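Local coordinates for o-succinylbenzoate synthase (Synechococcus elongatus, PDB 2OZT), which catalyses the metal-dependent dehydration of 2-succinyl-6-hydroxy-2,4-cyclohexadiene-1-carboxylate to 2-succinylbenzoate, a step on the way to phylloquinone, at residues A217-V230 / W238-G250. Numbering follows the deposited sequence.
With NA (sodium ion), chain D.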
ATOM      1  N   ALA A 217       1.027  14.739  13.104  1.00 16.02           N
ATOM      2  CA  ALA A 217       1.831  13.652  12.569  1.00 15.03           C
ATOM      3  C   ALA A 217       1.876  13.647  11.046  1.00 13.58           C
ATOM      4  O   ALA A 217       0.929  14.034  10.383  1.00 14.02           O
ATOM      5  CB  ALA A 217       1.339  12.272  13.069  1.00 15.89           C
ATOM      6  N   ILE A 218       2.975  13.165  10.511  1.00 12.64           N
ATOM      7  CA  ILE A 218       3.151  13.072   9.061  1.00 12.67           C
ATOM      8  C   ILE A 218       3.402  11.607   8.701  1.00 11.97           C
ATOM      9  O   ILE A 218       4.076  10.882   9.451  1.00 14.06           O
ATOM     10  CB  ILE A 218       4.326  13.967   8.584  1.00 13.57           C
ATOM     11  CG1 ILE A 218       4.051  15.412   9.009  1.00 15.18           C
ATOM     12  CG2 ILE A 218       4.513  13.882   7.077  1.00 15.07           C
ATOM     13  CD1 ILE A 218       5.150  16.385   8.553  1.00 14.70           C
ATOM     14  N   ALA A 219       2.838  11.181   7.578  1.00 11.52           N
ATOM     15  CA  ALA A 219       3.080   9.833   7.059  1.00 12.04           C
ATOM     16  C   ALA A 219       3.806   9.895   5.736  1.00 13.42           C
ATOM     17  O   ALA A 219       3.486  10.691   4.863  1.00 14.42           O
ATOM     18  CB  ALA A 219       1.750   9.142   6.851  1.00 13.14           C
ATOM     19  N   LEU A 220       4.747   8.981   5.523  1.00 12.74           N
ATOM     20  CA  LEU A 220       5.388   8.833   4.216  1.00 13.10           C
ATOM     21  C   LEU A 220       4.699   7.762   3.402  1.00 13.16           C
ATOM     22  O   LEU A 220       4.279   6.736   3.952  1.00 13.86           O
ATOM     23  CB  LEU A 220       6.849   8.384   4.401  1.00 13.51           C
ATOM     24  CG  LEU A 220       7.687   9.412   5.164  1.00 16.06           C
ATOM     25  CD1 LEU A 220       9.022   8.773   5.442  1.00 21.64           C
ATOM     26  CD2 LEU A 220       7.869  10.739   4.417  1.00 19.78           C
ATOM     27  N   ASP A 221       4.571   8.021   2.103  1.00 12.92           N
ATOM     28  CA  ASP A 221       3.867   7.073   1.212  1.00 13.36           C
ATOM     29  C   ASP A 221       4.705   6.955  -0.048  1.00 14.28           C
ATOM     30  O   ASP A 221       5.432   5.976  -0.204  1.00 14.12           O
ATOM     31  CB  ASP A 221       2.435   7.571   0.963  1.00 14.88           C
ATOM     32  CG  ASP A 221       1.626   6.665   0.061  1.00 17.57           C
ATOM     33  OD1 ASP A 221       1.929   5.448  -0.068  1.00 15.84           O
ATOM     34  OD2 ASP A 221       0.639   7.153  -0.548  1.00 17.80           O
ATOM     35  N   GLU A 222       4.625   7.929  -0.948  1.00 14.68           N
ATOM     36  CA  GLU A 222       5.466   7.918  -2.139  1.00 14.44           C
ATOM     37  C   GLU A 222       6.934   7.802  -1.782  1.00 15.15           C
ATOM     38  O   GLU A 222       7.721   7.209  -2.550  1.00 15.66           O
ATOM     39  CB  GLU A 222       5.209   9.195  -2.958  1.00 14.99           C
ATOM     40  CG  GLU A 222       3.852   9.232  -3.714  1.00 16.27           C
ATOM     41  CD  GLU A 222       2.645   9.755  -2.936  1.00 16.25           C
ATOM     42  OE1 GLU A 222       2.704   9.868  -1.696  1.00 16.10           O
ATOM     43  OE2 GLU A 222       1.572  10.018  -3.585  1.00 18.56           O
ATOM     44  N   SER A 223       7.317   8.301  -0.604  1.00 13.34           N
ATOM     45  CA  SER A 223       8.706   8.218  -0.179  1.00 14.89           C
ATOM     46  C   SER A 223       9.170   6.827   0.229  1.00 15.54           C
ATOM     47  O   SER A 223      10.401   6.597   0.311  1.00 15.82           O
ATOM     48  CB  SER A 223       8.971   9.163   1.004  1.00 13.93           C
ATOM     49  OG  SER A 223       9.034  10.538   0.595  1.00 15.68           O
ATOM     50  N   VAL A 224       8.211   5.950   0.559  1.00 15.53           N
ATOM     51  CA  VAL A 224       8.564   4.620   1.065  1.00 15.84           C
ATOM     52  C   VAL A 224       7.894   3.499   0.271  1.00 16.92           C
ATOM     53  O   VAL A 224       6.787   3.088   0.560  1.00 17.52           O
ATOM     54  CB  VAL A 224       8.369   4.458   2.599  1.00 16.10           C
ATOM     55  CG1 VAL A 224       9.421   5.309   3.368  1.00 16.08           C
ATOM     56  CG2 VAL A 224       6.961   4.846   3.067  1.00 15.28           C
ATOM     57  N   VAL A 225       8.589   3.042  -0.748  1.00 16.75           N
ATOM     58  CA  VAL A 225       8.107   1.936  -1.577  1.00 16.80           C
ATOM     59  C   VAL A 225       8.816   0.632  -1.166  1.00 16.52           C
ATOM     60  O   VAL A 225       8.179  -0.360  -0.766  1.00 17.18           O
ATOM     61  CB  VAL A 225       8.311   2.280  -3.060  1.00 16.30           C
ATOM     62  CG1 VAL A 225       7.909   1.084  -3.964  1.00 16.99           C
ATOM     63  CG2 VAL A 225       7.503   3.563  -3.413  1.00 20.96           C
ATOM     64  N   SER A 226      10.135   0.658  -1.215  1.00 16.76           N
ATOM     65  CA  SER A 226      10.948  -0.536  -0.950  1.00 16.67           C
ATOM     66  C   SER A 226      11.455  -0.612   0.482  1.00 15.96           C
ATOM     67  O   SER A 226      11.490   0.404   1.211  1.00 15.98           O
ATOM     68  CB  SER A 226      12.170  -0.531  -1.876  1.00 16.10           C
ATOM     69  OG  SER A 226      13.038   0.546  -1.499  1.00 19.64           O
ATOM     70  N   ALA A 227      11.840  -1.826   0.897  1.00 15.61           N
ATOM     71  CA  ALA A 227      12.498  -1.988   2.188  1.00 15.93           C
ATOM     72  C   ALA A 227      13.695  -1.045   2.358  1.00 16.84           C
ATOM     73  O   ALA A 227      13.920  -0.477   3.450  1.00 16.69           O
ATOM     74  CB  ALA A 227      12.938  -3.454   2.355  1.00 16.21           C
ATOM     75  N   ALA A 228      14.476  -0.874   1.292  1.00 17.66           N
ATOM     76  CA  ALA A 228      15.647   0.031   1.405  1.00 16.93           C
ATOM     77  C   ALA A 228      15.260   1.461   1.754  1.00 16.69           C
ATOM     78  O   ALA A 228      15.961   2.108   2.531  1.00 15.66           O
ATOM     79  CB  ALA A 228      16.482  -0.015   0.125  1.00 17.64           C
ATOM     80  N   GLU A 229      14.158   1.944   1.184  1.00 15.62           N
ATOM     81  CA  GLU A 229      13.685   3.297   1.474  1.00 15.51           C
ATOM     82  C   GLU A 229      13.174   3.364   2.891  1.00 16.29           C
ATOM     83  O   GLU A 229      13.423   4.351   3.585  1.00 15.44           O
ATOM     84  CB  GLU A 229      12.575   3.691   0.501  1.00 15.31           C
ATOM     85  CG  GLU A 229      13.128   3.945  -0.895  1.00 17.22           C
ATOM     86  CD  GLU A 229      12.060   4.330  -1.896  1.00 24.26           C
ATOM     87  OE1 GLU A 229      11.004   3.695  -1.890  1.00 21.06           O
ATOM     88  OE2 GLU A 229      12.276   5.260  -2.709  1.00 29.25           O
ATOM     89  N   VAL A 230      12.426   2.364   3.342  1.00 15.08           N
ATOM     90  CA  VAL A 230      11.985   2.341   4.743  1.00 14.86           C
ATOM     91  C   VAL A 230      13.177   2.400   5.690  1.00 15.62           C
ATOM     92  O   VAL A 230      13.197   3.193   6.640  1.00 14.64           O
ATOM     93  CB  VAL A 230      11.086   1.123   5.063  1.00 14.46           C
ATOM     94  CG1 VAL A 230      10.699   1.073   6.545  1.00 15.01           C
ATOM     95  CG2 VAL A 230       9.791   1.152   4.180  1.00 15.29           C
ATOM     96  N   TRP A 238      13.060   9.092  11.313  1.00 15.96           N
ATOM     97  CA  TRP A 238      11.698   9.533  10.974  1.00 15.44           C
ATOM     98  C   TRP A 238      10.788   9.322  12.166  1.00 14.48           C
ATOM     99  O   TRP A 238      10.694   8.213  12.654  1.00 15.32           O
ATOM    100  CB  TRP A 238      11.180   8.742   9.794  1.00 14.91           C
ATOM    101  CG  TRP A 238       9.778   9.144   9.380  1.00 14.61           C
ATOM    102  CD1 TRP A 238       8.643   8.377   9.473  1.00 14.04           C
ATOM    103  CD2 TRP A 238       9.386  10.386   8.807  1.00 14.17           C
ATOM    104  NE1 TRP A 238       7.562   9.065   8.976  1.00 14.21           N
ATOM    105  CE2 TRP A 238       7.993  10.321   8.589  1.00 12.96           C
ATOM    106  CE3 TRP A 238      10.071  11.561   8.459  1.00 14.11           C
ATOM    107  CZ2 TRP A 238       7.268  11.379   8.008  1.00 13.16           C
ATOM    108  CZ3 TRP A 238       9.342  12.633   7.906  1.00 13.80           C
ATOM    109  CH2 TRP A 238       7.958  12.521   7.652  1.00 12.67           C
ATOM    110  N   PRO A 239      10.114  10.383  12.666  1.00 13.38           N
ATOM    111  CA  PRO A 239       9.263  10.168  13.846  1.00 14.01           C
ATOM    112  C   PRO A 239       7.788   9.891  13.535  1.00 13.64           C
ATOM    113  O   PRO A 239       7.017   9.621  14.455  1.00 15.70           O
ATOM    114  CB  PRO A 239       9.304  11.544  14.546  1.00 15.84           C
ATOM    115  CG  PRO A 239       9.402  12.501  13.381  1.00 16.51           C
ATOM    116  CD  PRO A 239      10.262  11.829  12.337  1.00 14.29           C
ATOM    117  N   GLY A 240       7.420   9.942  12.261  1.00 13.64           N
ATOM    118  CA  GLY A 240       6.044   9.749  11.859  1.00 13.14           C
ATOM    119  C   GLY A 240       5.689   8.349  11.396  1.00 13.11           C
ATOM    120  O   GLY A 240       6.260   7.333  11.867  1.00 14.38           O
ATOM    121  N   PHE A 241       4.677   8.315  10.540  1.00 12.50           N
ATOM    122  CA  PHE A 241       4.152   7.043  10.058  1.00 12.89           C
ATOM    123  C   PHE A 241       4.742   6.628   8.718  1.00 13.31           C
ATOM    124  O   PHE A 241       5.280   7.419   7.954  1.00 12.91           O
ATOM    125  CB  PHE A 241       2.633   7.123   9.897  1.00 12.39           C
ATOM    126  CG  PHE A 241       1.904   7.247  11.200  1.00 14.25           C
ATOM    127  CD1 PHE A 241       1.338   6.152  11.825  1.00 17.33           C
ATOM    128  CD2 PHE A 241       1.786   8.501  11.803  1.00 13.27           C
ATOM    129  CE1 PHE A 241       0.689   6.304  13.048  1.00 19.53           C
ATOM    130  CE2 PHE A 241       1.100   8.663  12.994  1.00 18.03           C
ATOM    131  CZ  PHE A 241       0.561   7.557  13.637  1.00 19.51           C
ATOM    132  N   PHE A 242       4.666   5.320   8.457  1.00 12.47           N
ATOM    133  CA  PHE A 242       5.141   4.779   7.183  1.00 12.82           C
ATOM    134  C   PHE A 242       3.969   4.015   6.574  1.00 13.16           C
ATOM    135  O   PHE A 242       3.380   3.169   7.259  1.00 13.69           O
ATOM    136  CB  PHE A 242       6.199   3.706   7.463  1.00 13.39           C
ATOM    137  CG  PHE A 242       7.499   4.201   8.083  1.00 13.87           C
ATOM    138  CD1 PHE A 242       8.615   4.407   7.298  1.00 16.81           C
ATOM    139  CD2 PHE A 242       7.620   4.349   9.469  1.00 13.25           C
ATOM    140  CE1 PHE A 242       9.837   4.806   7.889  1.00 18.05           C
ATOM    141  CE2 PHE A 242       8.842   4.741  10.039  1.00 16.21           C
ATOM    142  CZ  PHE A 242       9.924   4.960   9.240  1.00 17.66           C
ATOM    143  N   VAL A 243       3.605   4.341   5.343  1.00 12.23           N
ATOM    144  CA  VAL A 243       2.528   3.599   4.662  1.00 12.53           C
ATOM    145  C   VAL A 243       3.223   2.506   3.826  1.00 12.74           C
ATOM    146  O   VAL A 243       3.959   2.809   2.884  1.00 13.68           O
ATOM    147  CB  VAL A 243       1.694   4.534   3.774  1.00 13.07           C
ATOM    148  CG1 VAL A 243       0.578   3.760   3.067  1.00 14.83           C
ATOM    149  CG2 VAL A 243       1.106   5.689   4.627  1.00 14.87           C
ATOM    150  N   ILE A 244       3.044   1.247   4.221  1.00 12.76           N
ATOM    151  CA  ILE A 244       3.761   0.133   3.603  1.00 12.07           C
ATOM    152  C   ILE A 244       2.895  -0.534   2.553  1.00 11.73           C
ATOM    153  O   ILE A 244       1.769  -0.989   2.866  1.00 12.01           O
ATOM    154  CB  ILE A 244       4.057  -0.925   4.688  1.00 11.84           C
ATOM    155  CG1 ILE A 244       4.911  -0.360   5.834  1.00 14.60           C
ATOM    156  CG2 ILE A 244       4.747  -2.177   4.071  1.00 12.39           C
ATOM    157  CD1 ILE A 244       6.273   0.224   5.393  1.00 13.80           C
ATOM    158  N   LYS A 245       3.403  -0.576   1.318  1.00 11.68           N
ATOM    159  CA  LYS A 245       2.735  -1.340   0.254  1.00 11.73           C
ATOM    160  C   LYS A 245       3.440  -2.670   0.135  1.00 12.02           C
ATOM    161  O   LYS A 245       4.460  -2.803  -0.531  1.00 12.40           O
ATOM    162  CB  LYS A 245       2.813  -0.626  -1.105  1.00 12.27           C
ATOM    163  CG  LYS A 245       1.895   0.615  -1.216  1.00 11.65           C
ATOM    164  CD  LYS A 245       2.293   1.851  -0.347  1.00 13.03           C
ATOM    165  CE  LYS A 245       3.681   2.405  -0.664  1.00 13.96           C
ATOM    166  NZ  LYS A 245       3.929   3.621   0.275  1.00 13.67           N
ATOM    167  N   THR A 246       2.893  -3.648   0.856  1.00 11.09           N
ATOM    168  CA  THR A 246       3.592  -4.923   1.003  1.00 11.78           C
ATOM    169  C   THR A 246       3.918  -5.570  -0.354  1.00 12.71           C
ATOM    170  O   THR A 246       4.987  -6.182  -0.499  1.00 12.00           O
ATOM    171  CB  THR A 246       2.779  -5.818   1.888  1.00 12.37           C
ATOM    172  OG1 THR A 246       2.603  -5.203   3.167  1.00 15.63           O
ATOM    173  CG2 THR A 246       3.440  -7.184   2.141  1.00 13.63           C
ATOM    174  N   ALA A 247       3.022  -5.430  -1.322  1.00 11.38           N
ATOM    175  CA  ALA A 247       3.263  -6.068  -2.619  1.00 12.31           C
ATOM    176  C   ALA A 247       4.450  -5.468  -3.354  1.00 13.06           C
ATOM    177  O   ALA A 247       4.996  -6.087  -4.288  1.00 13.62           O
ATOM    178  CB  ALA A 247       1.997  -5.974  -3.480  1.00 12.74           C
ATOM    179  N   LEU A 248       4.834  -4.229  -2.975  1.00 12.34           N
ATOM    180  CA  LEU A 248       5.929  -3.530  -3.669  1.00 12.44           C
ATOM    181  C   LEU A 248       7.251  -3.513  -2.908  1.00 12.46           C
ATOM    182  O   LEU A 248       8.259  -3.036  -3.415  1.00 13.41           O
ATOM    183  CB  LEU A 248       5.562  -2.052  -3.914  1.00 12.82           C
ATOM    184  CG  LEU A 248       4.192  -1.810  -4.520  1.00 12.56           C
ATOM    185  CD1 LEU A 248       4.004  -0.264  -4.739  1.00 13.38           C
ATOM    186  CD2 LEU A 248       4.050  -2.611  -5.852  1.00 12.97           C
ATOM    187  N   PHE A 249       7.213  -4.024  -1.672  1.00 12.82           N
ATOM    188  CA  PHE A 249       8.215  -3.693  -0.673  1.00 12.12           C
ATOM    189  C   PHE A 249       9.454  -4.589  -0.687  1.00 13.18           C
ATOM    190  O   PHE A 249      10.564  -4.105  -0.405  1.00 13.91           O
ATOM    191  CB  PHE A 249       7.500  -3.765   0.682  1.00 12.65           C
ATOM    192  CG  PHE A 249       8.389  -3.748   1.884  1.00 13.09           C
ATOM    193  CD1 PHE A 249       8.656  -2.546   2.588  1.00 15.45           C
ATOM    194  CD2 PHE A 249       8.901  -4.952   2.374  1.00 14.60           C
ATOM    195  CE1 PHE A 249       9.450  -2.573   3.762  1.00 15.13           C
ATOM    196  CE2 PHE A 249       9.723  -4.976   3.505  1.00 17.61           C
ATOM    197  CZ  PHE A 249       9.972  -3.786   4.196  1.00 15.49           C
ATOM    198  N   GLY A 250       9.316  -5.867  -1.062  1.00 13.85           N
ATOM    199  CA  GLY A 250      10.425  -6.803  -0.937  1.00 14.93           C
ATOM    200  C   GLY A 250       9.981  -8.081  -0.268  1.00 13.63           C
ATOM    201  O   GLY A 250       8.783  -8.364  -0.170  1.00 13.70           O
TER
HETATM  202 NA    NA D 701       0.346   9.874  -0.416  1.00 25.98          NA
HETATM  203  O   HOH W   1       6.047   0.316   0.969  1.00 15.98           O
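Leu220 covers one face of the Trp238 indole, its CD1 in a CH-pi contact over the five-membered ring (3.7 Å from its centroid), while Ile218 CG2 meets the indole at its edge. Strands 218-220 and 241-244 pair in parallel, and Phe241 O takes Leu220 N and Trp238 NE1 from opposite faces of its plane; the second bond helps fix the turn of the indole. At the far end Ala227 CB sits over one face of Phe249, Val230 CG2 touches that ring's edge, and Ala227 N bonds to Phe249 O (2.9 Å). Between these lies a tight, buried polar cluster. Bends at chi2 and chi3 (69° and 60°) curl Lys245 back, so that NZ reaches Asp221 OD1 on its anti lone pair (2.7 Å) and the carbonyls of Asp221, Val243 and Val224. A water links Lys245 N to Val224 O and Val225 O. A methionine in place of Lys245 would probably leave Asp221 OD1 without its salt-bridge partner. The loose side is partly exposed Glu222, which touches nothing of 238-250; its OE1, like Asp221 OD2, binds sodium, with Asp167 as a further ligand. Such a beta-alpha-beta unit, carrying a metal-binding aspartate and the predicted proton-acceptor lysine after successive strands, is characteristic of the enolase-superfamily barrel.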